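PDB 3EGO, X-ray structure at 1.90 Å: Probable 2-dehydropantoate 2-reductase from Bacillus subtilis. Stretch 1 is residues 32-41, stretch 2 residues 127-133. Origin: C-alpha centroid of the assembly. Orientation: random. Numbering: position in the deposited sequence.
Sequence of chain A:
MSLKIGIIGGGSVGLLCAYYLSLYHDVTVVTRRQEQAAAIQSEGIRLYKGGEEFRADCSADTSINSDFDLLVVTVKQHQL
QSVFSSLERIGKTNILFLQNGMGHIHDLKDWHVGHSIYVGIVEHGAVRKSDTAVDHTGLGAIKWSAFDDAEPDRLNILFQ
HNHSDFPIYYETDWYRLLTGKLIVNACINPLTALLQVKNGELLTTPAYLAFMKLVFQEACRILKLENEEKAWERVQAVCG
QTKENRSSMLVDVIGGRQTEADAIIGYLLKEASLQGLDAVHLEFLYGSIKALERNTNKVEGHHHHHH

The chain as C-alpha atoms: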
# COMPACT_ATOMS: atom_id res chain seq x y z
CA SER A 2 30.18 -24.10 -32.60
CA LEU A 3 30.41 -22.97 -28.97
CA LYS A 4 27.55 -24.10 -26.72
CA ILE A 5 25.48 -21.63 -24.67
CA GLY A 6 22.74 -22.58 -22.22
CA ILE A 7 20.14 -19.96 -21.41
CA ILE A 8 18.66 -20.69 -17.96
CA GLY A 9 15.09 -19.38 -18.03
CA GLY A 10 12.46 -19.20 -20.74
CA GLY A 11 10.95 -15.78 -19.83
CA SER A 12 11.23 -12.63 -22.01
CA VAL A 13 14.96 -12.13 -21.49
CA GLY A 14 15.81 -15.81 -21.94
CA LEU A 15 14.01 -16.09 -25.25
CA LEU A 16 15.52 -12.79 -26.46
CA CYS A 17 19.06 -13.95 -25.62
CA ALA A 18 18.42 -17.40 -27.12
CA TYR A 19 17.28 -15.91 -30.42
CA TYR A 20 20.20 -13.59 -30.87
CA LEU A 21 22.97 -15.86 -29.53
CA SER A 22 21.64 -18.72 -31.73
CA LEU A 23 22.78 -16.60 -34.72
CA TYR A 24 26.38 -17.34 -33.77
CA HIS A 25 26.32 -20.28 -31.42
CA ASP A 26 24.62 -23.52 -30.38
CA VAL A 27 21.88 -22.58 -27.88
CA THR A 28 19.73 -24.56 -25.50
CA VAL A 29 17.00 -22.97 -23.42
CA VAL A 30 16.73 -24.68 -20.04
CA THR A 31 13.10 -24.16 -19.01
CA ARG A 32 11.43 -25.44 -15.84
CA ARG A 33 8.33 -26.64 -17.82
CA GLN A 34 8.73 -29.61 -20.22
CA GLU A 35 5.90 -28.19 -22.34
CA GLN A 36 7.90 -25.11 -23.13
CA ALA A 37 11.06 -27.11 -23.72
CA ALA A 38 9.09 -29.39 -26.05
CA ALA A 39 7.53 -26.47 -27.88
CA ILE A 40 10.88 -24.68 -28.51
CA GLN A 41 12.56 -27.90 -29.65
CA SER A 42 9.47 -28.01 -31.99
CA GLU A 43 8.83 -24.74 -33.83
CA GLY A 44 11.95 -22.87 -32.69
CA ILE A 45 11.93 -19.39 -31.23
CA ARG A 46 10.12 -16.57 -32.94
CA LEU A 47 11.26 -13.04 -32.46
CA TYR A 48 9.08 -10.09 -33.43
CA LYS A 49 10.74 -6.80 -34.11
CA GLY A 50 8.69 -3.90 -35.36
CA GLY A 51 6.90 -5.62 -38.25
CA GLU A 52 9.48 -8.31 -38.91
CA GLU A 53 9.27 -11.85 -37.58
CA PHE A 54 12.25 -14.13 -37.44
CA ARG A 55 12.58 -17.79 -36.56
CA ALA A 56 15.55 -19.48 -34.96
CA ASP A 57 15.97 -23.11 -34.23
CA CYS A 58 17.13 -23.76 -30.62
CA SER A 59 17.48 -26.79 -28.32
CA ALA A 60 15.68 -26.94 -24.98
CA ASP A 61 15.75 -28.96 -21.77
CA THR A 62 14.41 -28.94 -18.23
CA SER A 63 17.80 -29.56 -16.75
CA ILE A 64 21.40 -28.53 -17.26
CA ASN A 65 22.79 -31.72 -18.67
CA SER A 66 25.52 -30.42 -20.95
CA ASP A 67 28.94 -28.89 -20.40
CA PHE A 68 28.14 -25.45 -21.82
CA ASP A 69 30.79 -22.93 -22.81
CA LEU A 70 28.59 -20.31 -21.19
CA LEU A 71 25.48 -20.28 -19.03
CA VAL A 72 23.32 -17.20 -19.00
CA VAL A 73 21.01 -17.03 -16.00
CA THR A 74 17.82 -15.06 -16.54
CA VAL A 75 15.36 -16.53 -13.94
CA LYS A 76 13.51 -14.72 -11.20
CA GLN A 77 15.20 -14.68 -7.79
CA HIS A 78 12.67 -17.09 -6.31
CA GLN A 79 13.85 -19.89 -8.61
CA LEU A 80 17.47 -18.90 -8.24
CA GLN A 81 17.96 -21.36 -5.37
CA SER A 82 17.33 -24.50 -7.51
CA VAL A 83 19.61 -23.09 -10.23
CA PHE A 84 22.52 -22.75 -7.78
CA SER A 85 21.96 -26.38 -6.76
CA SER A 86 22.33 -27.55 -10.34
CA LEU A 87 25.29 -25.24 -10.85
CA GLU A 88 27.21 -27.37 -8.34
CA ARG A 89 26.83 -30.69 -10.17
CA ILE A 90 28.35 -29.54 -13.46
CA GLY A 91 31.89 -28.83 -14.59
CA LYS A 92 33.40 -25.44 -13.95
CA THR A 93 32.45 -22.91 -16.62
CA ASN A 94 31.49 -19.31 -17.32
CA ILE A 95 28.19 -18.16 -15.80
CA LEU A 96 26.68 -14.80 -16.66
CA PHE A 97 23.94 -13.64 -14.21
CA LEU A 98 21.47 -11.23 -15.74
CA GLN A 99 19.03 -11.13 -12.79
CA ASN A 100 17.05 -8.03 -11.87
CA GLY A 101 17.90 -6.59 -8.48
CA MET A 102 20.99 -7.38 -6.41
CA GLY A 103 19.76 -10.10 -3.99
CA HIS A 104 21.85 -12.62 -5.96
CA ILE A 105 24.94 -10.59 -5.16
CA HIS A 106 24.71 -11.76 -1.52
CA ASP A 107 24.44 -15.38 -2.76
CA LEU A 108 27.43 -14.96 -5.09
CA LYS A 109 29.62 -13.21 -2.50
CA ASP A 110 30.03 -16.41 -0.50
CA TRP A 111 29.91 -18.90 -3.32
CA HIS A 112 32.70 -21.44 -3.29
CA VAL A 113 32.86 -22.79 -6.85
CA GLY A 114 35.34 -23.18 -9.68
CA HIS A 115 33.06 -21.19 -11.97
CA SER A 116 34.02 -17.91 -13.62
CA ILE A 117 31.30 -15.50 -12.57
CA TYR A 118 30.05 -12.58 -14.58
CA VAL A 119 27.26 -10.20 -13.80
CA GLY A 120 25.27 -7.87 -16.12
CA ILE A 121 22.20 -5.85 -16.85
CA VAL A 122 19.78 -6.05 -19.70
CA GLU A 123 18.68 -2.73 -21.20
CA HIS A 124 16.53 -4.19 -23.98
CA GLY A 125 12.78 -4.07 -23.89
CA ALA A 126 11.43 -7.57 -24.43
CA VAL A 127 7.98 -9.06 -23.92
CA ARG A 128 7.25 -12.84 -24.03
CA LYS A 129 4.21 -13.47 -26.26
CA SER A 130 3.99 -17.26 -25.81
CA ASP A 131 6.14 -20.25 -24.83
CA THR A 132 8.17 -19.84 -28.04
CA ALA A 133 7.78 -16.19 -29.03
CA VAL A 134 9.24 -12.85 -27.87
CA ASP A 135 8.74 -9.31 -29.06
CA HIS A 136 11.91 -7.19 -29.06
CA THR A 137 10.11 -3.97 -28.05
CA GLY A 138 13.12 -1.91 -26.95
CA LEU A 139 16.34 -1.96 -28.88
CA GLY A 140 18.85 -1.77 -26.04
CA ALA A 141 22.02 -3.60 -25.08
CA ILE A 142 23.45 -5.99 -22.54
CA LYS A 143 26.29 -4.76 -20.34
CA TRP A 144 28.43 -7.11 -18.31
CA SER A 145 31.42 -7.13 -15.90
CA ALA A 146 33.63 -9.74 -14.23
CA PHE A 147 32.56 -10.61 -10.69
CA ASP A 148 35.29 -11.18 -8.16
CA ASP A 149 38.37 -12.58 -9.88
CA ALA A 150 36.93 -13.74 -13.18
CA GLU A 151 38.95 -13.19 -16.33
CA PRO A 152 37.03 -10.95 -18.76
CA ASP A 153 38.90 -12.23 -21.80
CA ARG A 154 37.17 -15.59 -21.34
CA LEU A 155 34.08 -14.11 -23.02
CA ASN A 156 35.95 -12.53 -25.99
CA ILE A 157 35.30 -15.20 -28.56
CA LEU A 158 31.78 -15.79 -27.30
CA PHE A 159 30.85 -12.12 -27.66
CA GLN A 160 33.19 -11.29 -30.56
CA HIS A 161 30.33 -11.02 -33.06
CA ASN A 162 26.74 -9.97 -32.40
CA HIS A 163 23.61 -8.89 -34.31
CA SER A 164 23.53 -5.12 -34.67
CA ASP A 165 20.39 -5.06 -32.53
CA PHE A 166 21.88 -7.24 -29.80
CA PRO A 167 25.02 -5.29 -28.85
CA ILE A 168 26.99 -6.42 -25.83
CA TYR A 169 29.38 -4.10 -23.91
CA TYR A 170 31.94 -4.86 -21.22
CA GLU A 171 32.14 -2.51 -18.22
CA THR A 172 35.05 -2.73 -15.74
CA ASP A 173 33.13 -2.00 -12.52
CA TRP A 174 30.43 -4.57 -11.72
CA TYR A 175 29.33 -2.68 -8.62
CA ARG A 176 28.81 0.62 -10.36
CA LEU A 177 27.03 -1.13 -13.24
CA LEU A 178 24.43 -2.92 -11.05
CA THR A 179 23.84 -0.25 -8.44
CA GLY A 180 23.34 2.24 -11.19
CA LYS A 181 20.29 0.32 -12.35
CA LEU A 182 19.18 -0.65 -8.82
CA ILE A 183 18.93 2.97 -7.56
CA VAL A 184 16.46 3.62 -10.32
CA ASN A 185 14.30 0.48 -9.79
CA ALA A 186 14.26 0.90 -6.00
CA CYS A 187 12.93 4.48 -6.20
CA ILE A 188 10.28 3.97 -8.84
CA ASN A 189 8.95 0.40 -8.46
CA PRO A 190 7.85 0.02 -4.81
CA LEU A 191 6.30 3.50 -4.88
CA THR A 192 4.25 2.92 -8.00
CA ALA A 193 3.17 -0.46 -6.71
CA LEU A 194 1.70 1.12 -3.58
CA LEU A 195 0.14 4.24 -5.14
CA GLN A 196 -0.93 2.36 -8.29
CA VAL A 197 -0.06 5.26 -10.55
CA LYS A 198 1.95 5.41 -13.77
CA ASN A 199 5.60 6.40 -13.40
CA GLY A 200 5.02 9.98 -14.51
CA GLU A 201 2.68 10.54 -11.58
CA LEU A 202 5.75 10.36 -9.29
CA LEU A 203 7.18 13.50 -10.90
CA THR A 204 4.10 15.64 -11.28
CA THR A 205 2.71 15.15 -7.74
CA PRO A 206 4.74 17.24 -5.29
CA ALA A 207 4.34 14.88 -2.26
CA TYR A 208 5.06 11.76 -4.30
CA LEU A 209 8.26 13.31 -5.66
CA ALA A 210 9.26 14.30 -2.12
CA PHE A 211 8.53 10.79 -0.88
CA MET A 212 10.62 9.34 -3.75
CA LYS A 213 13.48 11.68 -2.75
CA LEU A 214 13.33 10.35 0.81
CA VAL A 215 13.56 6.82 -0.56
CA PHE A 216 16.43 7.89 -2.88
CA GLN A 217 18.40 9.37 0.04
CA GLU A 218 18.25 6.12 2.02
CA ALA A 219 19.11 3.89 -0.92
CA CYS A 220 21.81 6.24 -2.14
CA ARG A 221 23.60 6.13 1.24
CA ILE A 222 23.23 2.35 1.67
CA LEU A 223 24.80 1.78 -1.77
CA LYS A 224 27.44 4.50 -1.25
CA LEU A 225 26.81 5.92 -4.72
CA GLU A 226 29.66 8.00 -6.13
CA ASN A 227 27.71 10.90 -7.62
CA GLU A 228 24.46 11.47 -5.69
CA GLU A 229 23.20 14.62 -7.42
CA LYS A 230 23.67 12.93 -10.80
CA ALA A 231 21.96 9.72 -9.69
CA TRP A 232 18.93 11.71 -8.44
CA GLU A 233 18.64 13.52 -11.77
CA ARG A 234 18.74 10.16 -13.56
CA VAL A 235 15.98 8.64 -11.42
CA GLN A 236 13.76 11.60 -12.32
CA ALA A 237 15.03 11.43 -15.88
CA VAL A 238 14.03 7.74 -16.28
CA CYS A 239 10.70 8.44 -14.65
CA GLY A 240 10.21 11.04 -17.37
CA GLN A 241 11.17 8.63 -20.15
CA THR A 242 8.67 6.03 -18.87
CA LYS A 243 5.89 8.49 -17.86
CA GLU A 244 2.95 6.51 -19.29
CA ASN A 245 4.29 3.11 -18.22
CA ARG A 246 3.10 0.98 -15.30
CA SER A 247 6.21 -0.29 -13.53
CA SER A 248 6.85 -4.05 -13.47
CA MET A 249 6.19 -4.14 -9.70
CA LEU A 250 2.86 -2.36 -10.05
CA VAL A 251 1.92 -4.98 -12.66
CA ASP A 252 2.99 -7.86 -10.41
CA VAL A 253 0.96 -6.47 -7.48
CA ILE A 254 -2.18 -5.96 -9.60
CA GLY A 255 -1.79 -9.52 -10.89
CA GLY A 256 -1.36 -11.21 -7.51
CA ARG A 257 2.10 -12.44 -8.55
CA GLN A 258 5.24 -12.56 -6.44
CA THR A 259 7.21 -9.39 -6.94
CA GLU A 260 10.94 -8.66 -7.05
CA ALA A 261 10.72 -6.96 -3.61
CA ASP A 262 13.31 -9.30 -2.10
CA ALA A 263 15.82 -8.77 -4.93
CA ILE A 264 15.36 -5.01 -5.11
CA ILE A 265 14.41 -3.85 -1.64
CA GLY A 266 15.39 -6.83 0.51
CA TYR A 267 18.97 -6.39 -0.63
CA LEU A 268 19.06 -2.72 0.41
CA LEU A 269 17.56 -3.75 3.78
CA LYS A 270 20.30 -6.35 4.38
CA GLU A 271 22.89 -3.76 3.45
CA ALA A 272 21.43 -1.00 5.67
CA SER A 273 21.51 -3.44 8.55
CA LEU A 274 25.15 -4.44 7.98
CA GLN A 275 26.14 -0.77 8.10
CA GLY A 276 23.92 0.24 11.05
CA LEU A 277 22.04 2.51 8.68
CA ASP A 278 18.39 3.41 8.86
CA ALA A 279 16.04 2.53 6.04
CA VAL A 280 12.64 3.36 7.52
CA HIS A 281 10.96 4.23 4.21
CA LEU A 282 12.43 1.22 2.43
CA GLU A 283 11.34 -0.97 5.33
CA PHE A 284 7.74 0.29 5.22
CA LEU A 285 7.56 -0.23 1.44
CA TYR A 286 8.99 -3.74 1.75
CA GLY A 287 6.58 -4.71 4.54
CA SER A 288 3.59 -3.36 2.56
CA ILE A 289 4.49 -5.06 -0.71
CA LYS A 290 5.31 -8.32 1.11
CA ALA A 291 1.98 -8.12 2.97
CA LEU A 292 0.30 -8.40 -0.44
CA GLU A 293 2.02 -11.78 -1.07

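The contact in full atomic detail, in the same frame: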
# COMPACT_ATOMS: atom_id res chain seq x y z
N ARG A 32 11.92 -24.56 -16.90
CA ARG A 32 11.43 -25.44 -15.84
C ARG A 32 10.25 -26.32 -16.30
O ARG A 32 10.06 -27.43 -15.78
CB ARG A 32 11.06 -24.64 -14.58
CG ARG A 32 9.65 -24.02 -14.60
CD ARG A 32 9.15 -23.78 -13.18
NE ARG A 32 8.80 -25.02 -12.48
CZ ARG A 32 9.01 -25.23 -11.18
NH1 ARG A 32 9.59 -24.30 -10.44
NH2 ARG A 32 8.66 -26.38 -10.62
N ARG A 33 9.47 -25.84 -17.29
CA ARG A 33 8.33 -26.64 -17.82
C ARG A 33 8.62 -27.43 -19.11
O ARG A 33 8.98 -26.86 -20.16
CB ARG A 33 7.10 -25.76 -18.03
CG ARG A 33 6.78 -24.89 -16.82
CD ARG A 33 5.81 -23.78 -17.19
NE ARG A 33 6.41 -22.65 -17.90
CZ ARG A 33 6.10 -22.28 -19.15
NH1 ARG A 33 5.20 -22.96 -19.86
NH2 ARG A 33 6.69 -21.24 -19.69
N GLN A 34 8.47 -28.75 -19.04
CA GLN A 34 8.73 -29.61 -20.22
C GLN A 34 7.92 -29.18 -21.45
O GLN A 34 8.34 -29.35 -22.60
CB GLN A 34 8.45 -31.09 -19.84
CG GLN A 34 9.16 -32.12 -20.70
CD GLN A 34 9.77 -33.24 -19.84
OE1 GLN A 34 9.32 -34.39 -19.88
NE2 GLN A 34 10.80 -32.89 -19.05
N GLU A 35 6.75 -28.61 -21.22
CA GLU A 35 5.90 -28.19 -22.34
C GLU A 35 6.52 -27.04 -23.11
O GLU A 35 6.37 -26.93 -24.34
CB GLU A 35 4.55 -27.75 -21.81
CG GLU A 35 4.67 -27.09 -20.47
CD GLU A 35 3.50 -26.20 -20.16
OE1 GLU A 35 2.40 -26.42 -20.77
OE2 GLU A 35 3.67 -25.28 -19.32
N GLN A 36 7.19 -26.14 -22.39
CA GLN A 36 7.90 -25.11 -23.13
C GLN A 36 9.10 -25.70 -23.83
O GLN A 36 9.33 -25.41 -24.98
CB GLN A 36 8.36 -24.01 -22.22
CG GLN A 36 9.16 -22.94 -23.02
CD GLN A 36 9.50 -21.75 -22.14
OE1 GLN A 36 9.67 -21.88 -20.93
NE2 GLN A 36 9.60 -20.58 -22.74
N ALA A 37 9.90 -26.49 -23.12
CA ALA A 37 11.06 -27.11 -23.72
C ALA A 37 10.68 -27.89 -24.97
O ALA A 37 11.37 -27.82 -25.99
CB ALA A 37 11.81 -27.99 -22.69
N ALA A 38 9.56 -28.61 -24.91
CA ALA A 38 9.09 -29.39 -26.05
C ALA A 38 8.70 -28.47 -27.18
O ALA A 38 8.97 -28.76 -28.34
CB ALA A 38 7.89 -30.30 -25.66
N ALA A 39 8.04 -27.38 -26.85
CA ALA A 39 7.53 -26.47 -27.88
C ALA A 39 8.64 -25.70 -28.62
O ALA A 39 8.49 -25.37 -29.81
CB ALA A 39 6.50 -25.51 -27.30
N ILE A 40 9.71 -25.36 -27.90
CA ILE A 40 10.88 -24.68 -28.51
C ILE A 40 11.61 -25.66 -29.43
O ILE A 40 11.90 -25.35 -30.59
CB ILE A 40 11.87 -24.17 -27.44
CG1 ILE A 40 11.31 -22.90 -26.74
CG2 ILE A 40 13.25 -23.91 -28.08
CD1 ILE A 40 11.96 -22.57 -25.34
N GLN A 41 11.90 -26.84 -28.90
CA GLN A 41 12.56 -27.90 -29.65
C GLN A 41 11.72 -28.22 -30.90
O GLN A 41 12.23 -28.81 -31.84
CB GLN A 41 12.80 -29.13 -28.74
CG GLN A 41 13.87 -30.14 -29.21
CD GLN A 41 15.33 -29.69 -28.99
OE1 GLN A 41 15.90 -29.81 -27.89
NE2 GLN A 41 15.95 -29.20 -30.06
N VAL A 127 9.27 -8.63 -24.48
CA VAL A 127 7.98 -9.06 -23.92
C VAL A 127 7.67 -10.47 -24.45
O VAL A 127 7.57 -10.65 -25.67
CB VAL A 127 6.84 -8.07 -24.37
CG1 VAL A 127 5.47 -8.58 -23.95
CG2 VAL A 127 7.07 -6.66 -23.82
N ARG A 128 7.56 -11.47 -23.57
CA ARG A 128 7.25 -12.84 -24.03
C ARG A 128 5.79 -12.89 -24.49
O ARG A 128 4.89 -12.46 -23.76
CB ARG A 128 7.52 -13.89 -22.93
CG ARG A 128 7.14 -15.35 -23.33
CD ARG A 128 7.69 -16.37 -22.28
NE ARG A 128 6.91 -16.27 -21.06
CZ ARG A 128 7.03 -17.08 -20.01
NH1 ARG A 128 7.93 -18.04 -20.02
NH2 ARG A 128 6.25 -16.91 -18.94
N LYS A 129 5.56 -13.38 -25.71
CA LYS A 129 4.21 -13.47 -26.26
C LYS A 129 3.59 -14.85 -26.02
O LYS A 129 2.39 -14.95 -25.88
CB LYS A 129 4.23 -13.17 -27.76
CG LYS A 129 4.66 -11.74 -28.06
CD LYS A 129 4.55 -11.40 -29.59
CE LYS A 129 3.18 -10.78 -29.94
NZ LYS A 129 2.80 -9.71 -28.96
N SER A 130 4.42 -15.88 -26.01
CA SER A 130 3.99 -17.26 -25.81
C SER A 130 5.17 -18.06 -25.33
O SER A 130 6.25 -17.52 -25.11
CB SER A 130 3.49 -17.86 -27.13
OG SER A 130 4.55 -17.92 -28.06
N ASP A 131 5.01 -19.38 -25.18
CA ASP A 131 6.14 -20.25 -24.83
C ASP A 131 7.33 -20.18 -25.81
O ASP A 131 8.45 -20.48 -25.44
CB ASP A 131 5.70 -21.73 -24.69
CG ASP A 131 5.28 -22.12 -23.23
OD1 ASP A 131 5.57 -21.38 -22.26
OD2 ASP A 131 4.66 -23.18 -23.06
N THR A 132 7.09 -19.88 -27.07
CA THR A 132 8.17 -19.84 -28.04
C THR A 132 8.44 -18.45 -28.66
O THR A 132 9.34 -18.28 -29.49
CB THR A 132 7.92 -20.85 -29.22
OG1 THR A 132 6.72 -20.46 -29.89
CG2 THR A 132 7.75 -22.28 -28.70
N ALA A 133 7.69 -17.43 -28.28
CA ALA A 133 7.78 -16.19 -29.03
C ALA A 133 8.03 -14.98 -28.13
O ALA A 133 7.49 -14.91 -26.99
CB ALA A 133 6.49 -15.98 -29.85
O HOH W 1 9.20 -20.02 -18.80

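The contact is anchored by a salt bridge between Arg33, at the N-cap position of a helix, and Asp131, on a turn more than ninety residues later in the chain. Arg33 NH2 donates to Asp131 OD1 at 2.8 Å, and Arg33 NH1 reaches the same OD1 at 2.9 Å, so one carboxylate oxygen sits in the fork of the guanidinium, near its plane. A weak third bond joins Arg33 NH1 to Asp131 OD2 at 3.3 Å. The arginine also serves its own helix: Arg33 NH1 meets Glu35 OE2 at 2.8 Å in a second salt bridge. One cation thus lies between two acids, offsetting the repulsion expected where Glu35 OE2 and Asp131 OD2 come within 4.4 Å.

Asp131 is held by its backbone as well. Gln36, its chi1 and chi2 both t, extends its amide so that NE2 donates to Asp131 O at 2.9 Å with a favourable angle of 157°. Side chain and carbonyl of a single turn residue therefore answer to the N-cap residue and to a helix residue three positions on.

Like charges also meet on the cationic side, where Arg33 NH2 and Arg128 NH1 lie 3.4 Å apart. Both are donors, so no hydrogen bond joins them. A water mediates instead, accepting from Arg33 NH2 at 2.9 Å and from Arg128 NH1 at 2.6 Å while donating to Gln36 OE1 at 2.9 Å. Both ends of the Gln36 amide are thereby used in the contact.

Further along the helix the contact becomes apolar. The Thr132 methyl packs against Ala39, with CG2 3.7 Å from Ala39 CB and 3.4 Å from Ala39 O, and lies 4.1 Å from Ile40 CG1. Ala39 points toward the turn, and its small side chain accompanies this close approach. The rule is compact: charge at the helix start, amide one turn on, methyl packing beyond.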